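Local coordinates for protein CaaX farnesyltransferase alpha subunit Ram2 (Aspergillus fumigatus, PDB 4L9P) that probably forms, with the beta subunit Ram1, the farnesyltransferase that attaches farnesyl groups to proteins ending in a CaaX motif, at residues A[347-350]-A[351-355]. The protein carries 1 engineered substitution. Sequence-based numbering, arbitrary orientation.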
ATOM      1  N   GLU A 347      -8.410  22.990   9.110  1.00  8.42           N
ATOM      2  CA  GLU A 347      -9.435  23.969   8.730  0.55 10.15           C
ATOM      3  C   GLU A 347     -10.748  23.245   8.425  1.00 10.98           C
ATOM      4  O   GLU A 347     -11.812  23.786   8.701  1.00 11.41           O
ATOM      5  CB  GLU A 347      -8.972  24.867   7.569  0.55 12.37           C
ATOM      6  CG  GLU A 347      -7.849  25.824   7.971  0.55 14.96           C
ATOM      7  CD  GLU A 347      -7.344  26.775   6.867  0.55 17.67           C
ATOM      8  OE1 GLU A 347      -7.628  26.573   5.664  0.55 18.83           O
ATOM      9  OE2 GLU A 347      -6.600  27.704   7.215  0.55 18.33           O
ATOM     10  N   TYR A 348     -10.660  22.034   7.868  1.00 10.63           N
ATOM     11  CA  TYR A 348     -11.877  21.205   7.654  1.00 10.30           C
ATOM     12  C   TYR A 348     -12.549  20.922   9.025  1.00 10.09           C
ATOM     13  O   TYR A 348     -13.786  21.030   9.164  1.00 11.10           O
ATOM     14  CB  TYR A 348     -11.515  19.901   6.937  1.00 10.55           C
ATOM     15  CG  TYR A 348     -12.607  18.881   6.859  1.00 11.93           C
ATOM     16  CD1 TYR A 348     -13.631  19.033   5.940  1.00 13.40           C
ATOM     17  CD2 TYR A 348     -12.592  17.726   7.667  1.00 12.44           C
ATOM     18  CE1 TYR A 348     -14.644  18.082   5.819  1.00 14.68           C
ATOM     19  CE2 TYR A 348     -13.612  16.770   7.561  1.00 14.06           C
ATOM     20  CZ  TYR A 348     -14.624  16.941   6.624  1.00 15.38           C
ATOM     21  OH  TYR A 348     -15.644  16.010   6.510  1.00 17.39           O
ATOM     22  N   ARG A 349     -11.749  20.590  10.047  1.00 10.82           N
ATOM     23  CA  ARG A 349     -12.291  20.361  11.387  1.00 11.86           C
ATOM     24  C   ARG A 349     -12.915  21.641  11.924  1.00 11.07           C
ATOM     25  O   ARG A 349     -14.004  21.599  12.483  1.00 12.69           O
ATOM     26  CB  ARG A 349     -11.249  19.844  12.379  1.00 11.51           C
ATOM     27  CG  ARG A 349     -10.774  18.413  12.037  1.00 12.44           C
ATOM     28  CD  ARG A 349     -11.864  17.368  12.381  1.00 14.70           C
ATOM     29  NE  ARG A 349     -12.030  17.307  13.833  1.00 16.16           N
ATOM     30  CZ  ARG A 349     -13.191  17.371  14.482  1.00 19.23           C
ATOM     31  NH1 ARG A 349     -14.352  17.539  13.816  1.00 20.02           N
ATOM     32  NH2 ARG A 349     -13.201  17.273  15.820  1.00 20.13           N
ATOM     33  N   ILE A 350     -12.237  22.780  11.754  1.00 10.77           N
ATOM     34  CA  ILE A 350     -12.826  24.083  12.176  1.00 11.93           C
ATOM     35  C   ILE A 350     -14.168  24.306  11.470  1.00 13.44           C
ATOM     36  O   ILE A 350     -15.136  24.730  12.110  1.00 13.57           O
ATOM     37  CB  ILE A 350     -11.869  25.248  11.868  1.00 11.31           C
ATOM     38  CG1 ILE A 350     -10.629  25.137  12.785  1.00 11.99           C
ATOM     39  CG2 ILE A 350     -12.581  26.596  12.091  1.00 11.69           C
ATOM     40  CD1 ILE A 350      -9.468  26.061  12.451  1.00 12.41           C
ATOM     41  N   ARG A 351     -14.268  24.004  10.185  1.00 14.20           N
ATOM     42  CA  ARG A 351     -15.527  24.205   9.457  0.53 15.33           C
ATOM     43  C   ARG A 351     -16.617  23.297  10.015  1.00 15.98           C
ATOM     44  O   ARG A 351     -17.762  23.705  10.146  1.00 17.30           O
ATOM     45  CB  ARG A 351     -15.359  23.953   7.945  0.53 16.36           C
ATOM     46  CG  ARG A 351     -14.430  24.958   7.270  0.53 17.50           C
ATOM     47  CD  ARG A 351     -14.604  25.050   5.734  0.53 19.19           C
ATOM     48  NE  ARG A 351     -14.387  23.784   5.047  0.53 19.66           N
ATOM     49  CZ  ARG A 351     -13.191  23.322   4.670  0.53 19.05           C
ATOM     50  NH1 ARG A 351     -12.123  24.038   4.936  0.53 18.96           N
ATOM     51  NH2 ARG A 351     -13.068  22.142   4.026  0.53 17.97           N
ATOM     52  N   GLN A 352     -16.249  22.058  10.357  1.00 15.78           N
ATOM     53  CA  GLN A 352     -17.236  21.102  10.893  1.00 16.11           C
ATOM     54  C   GLN A 352     -17.735  21.570  12.251  1.00 16.42           C
ATOM     55  O   GLN A 352     -18.934  21.539  12.516  1.00 18.01           O
ATOM     56  CB  GLN A 352     -16.622  19.735  11.119  1.00 17.33           C
ATOM     57  CG  GLN A 352     -16.308  18.923   9.849  1.00 17.54           C
ATOM     58  CD  GLN A 352     -15.900  17.497  10.187  1.00 19.22           C
ATOM     59  OE1 GLN A 352     -14.965  17.273  10.957  1.00 19.84           O
ATOM     60  NE2 GLN A 352     -16.605  16.518   9.605  1.00 21.00           N
ATOM     61  N   ILE A 353     -16.818  22.036  13.095  1.00 15.76           N
ATOM     62  CA  ILE A 353     -17.171  22.495  14.434  1.00 17.10           C
ATOM     63  C   ILE A 353     -18.024  23.776  14.370  1.00 17.74           C
ATOM     64  O   ILE A 353     -19.018  23.960  15.107  1.00 18.79           O
ATOM     65  CB  ILE A 353     -15.913  22.755  15.274  1.00 18.26           C
ATOM     66  CG1 ILE A 353     -15.176  21.432  15.494  1.00 19.50           C
ATOM     67  CG2 ILE A 353     -16.327  23.496  16.596  1.00 17.84           C
ATOM     68  CD1 ILE A 353     -13.764  21.565  16.053  1.00 20.63           C
ATOM     69  N   THR A 354     -17.658  24.667  13.467  1.00 18.47           N
ATOM     70  CA  THR A 354     -18.396  25.903  13.268  1.00 19.94           C
ATOM     71  C   THR A 354     -19.830  25.611  12.739  1.00 21.39           C
ATOM     72  O   THR A 354     -20.799  26.221  13.196  1.00 22.41           O
ATOM     73  CB  THR A 354     -17.653  26.806  12.256  1.00 21.88           C
ATOM     74  OG1 THR A 354     -16.353  27.125  12.761  1.00 22.63           O
ATOM     75  CG2 THR A 354     -18.446  28.099  12.006  1.00 22.63           C
ATOM     76  N   ALA A 355     -19.963  24.646  11.819  1.00 21.32           N
ATOM     77  CA  ALA A 355     -21.283  24.267  11.327  1.00 22.29           C
ATOM     78  C   ALA A 355     -22.083  23.634  12.448  1.00 23.66           C
ATOM     79  O   ALA A 355     -23.284  23.888  12.592  1.00 24.27           O
ATOM     80  CB  ALA A 355     -21.163  23.301  10.158  1.00 21.57           C
TER
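E347 starts the local contact through its backbone: its O accepts from R351 N at 2.9 Å, an i to i+4 bond of helix 343-362, the last helix of this alpha-helical subunit, here at the surface. Both side chains have alternate conformers; in one pairing E347 OE1 and R351 NH1 stand 5.2 Å apart, not in contact, and E347 OE2 forms salt bridges with K335 and R343.

Y348, which packs on L342 of the beta subunit, meets two side chains in different ways. CG lies anti to the backbone N (chi1 170°), which swings the ring forward along the helix to Q352. There Q352 CG sits over one ring face, 4.2 Å from the ring centroid and close to the normal, a CH-pi contact, and the amide carries on over the CE2-CZ side, its plane 29° from the ring's. In one conformer R351 NH2 comes 3.7 Å from Y348 CD1, its guanidinium steeply turned to the ring; lying at the edge, in the ring plane, NH2 makes no cation-pi stack.

R349 doubles back through bends at chi2 and chi3, bringing its NH1 within 2.9 Å of Q352 OE1. The N-H points well at the oxygen (157°), which lies near the guanidinium plane, yet the donor stands above the amide plane and misses the lone-pair direction. NH2 of R349 makes salt bridges with D312 and E316 of helix 304-317.

I350, packed on L331 of helix 323-338, accepts twice at its O, from T354 N at 2.9 Å and T354 OG1 at 2.8 Å, from opposite faces of the carbonyl plane. The second is the familiar intrahelical threonine hydroxyl bond to the carbonyl four residues back.

Chemically, Q352 is held through both parts of its side chain, carbon against the tyrosine face and oxygen by arginine; R349, its charge probably offset in part by D312 and E316, may polarise that amide carbonyl and ties helix 343-362 to helix 304-317.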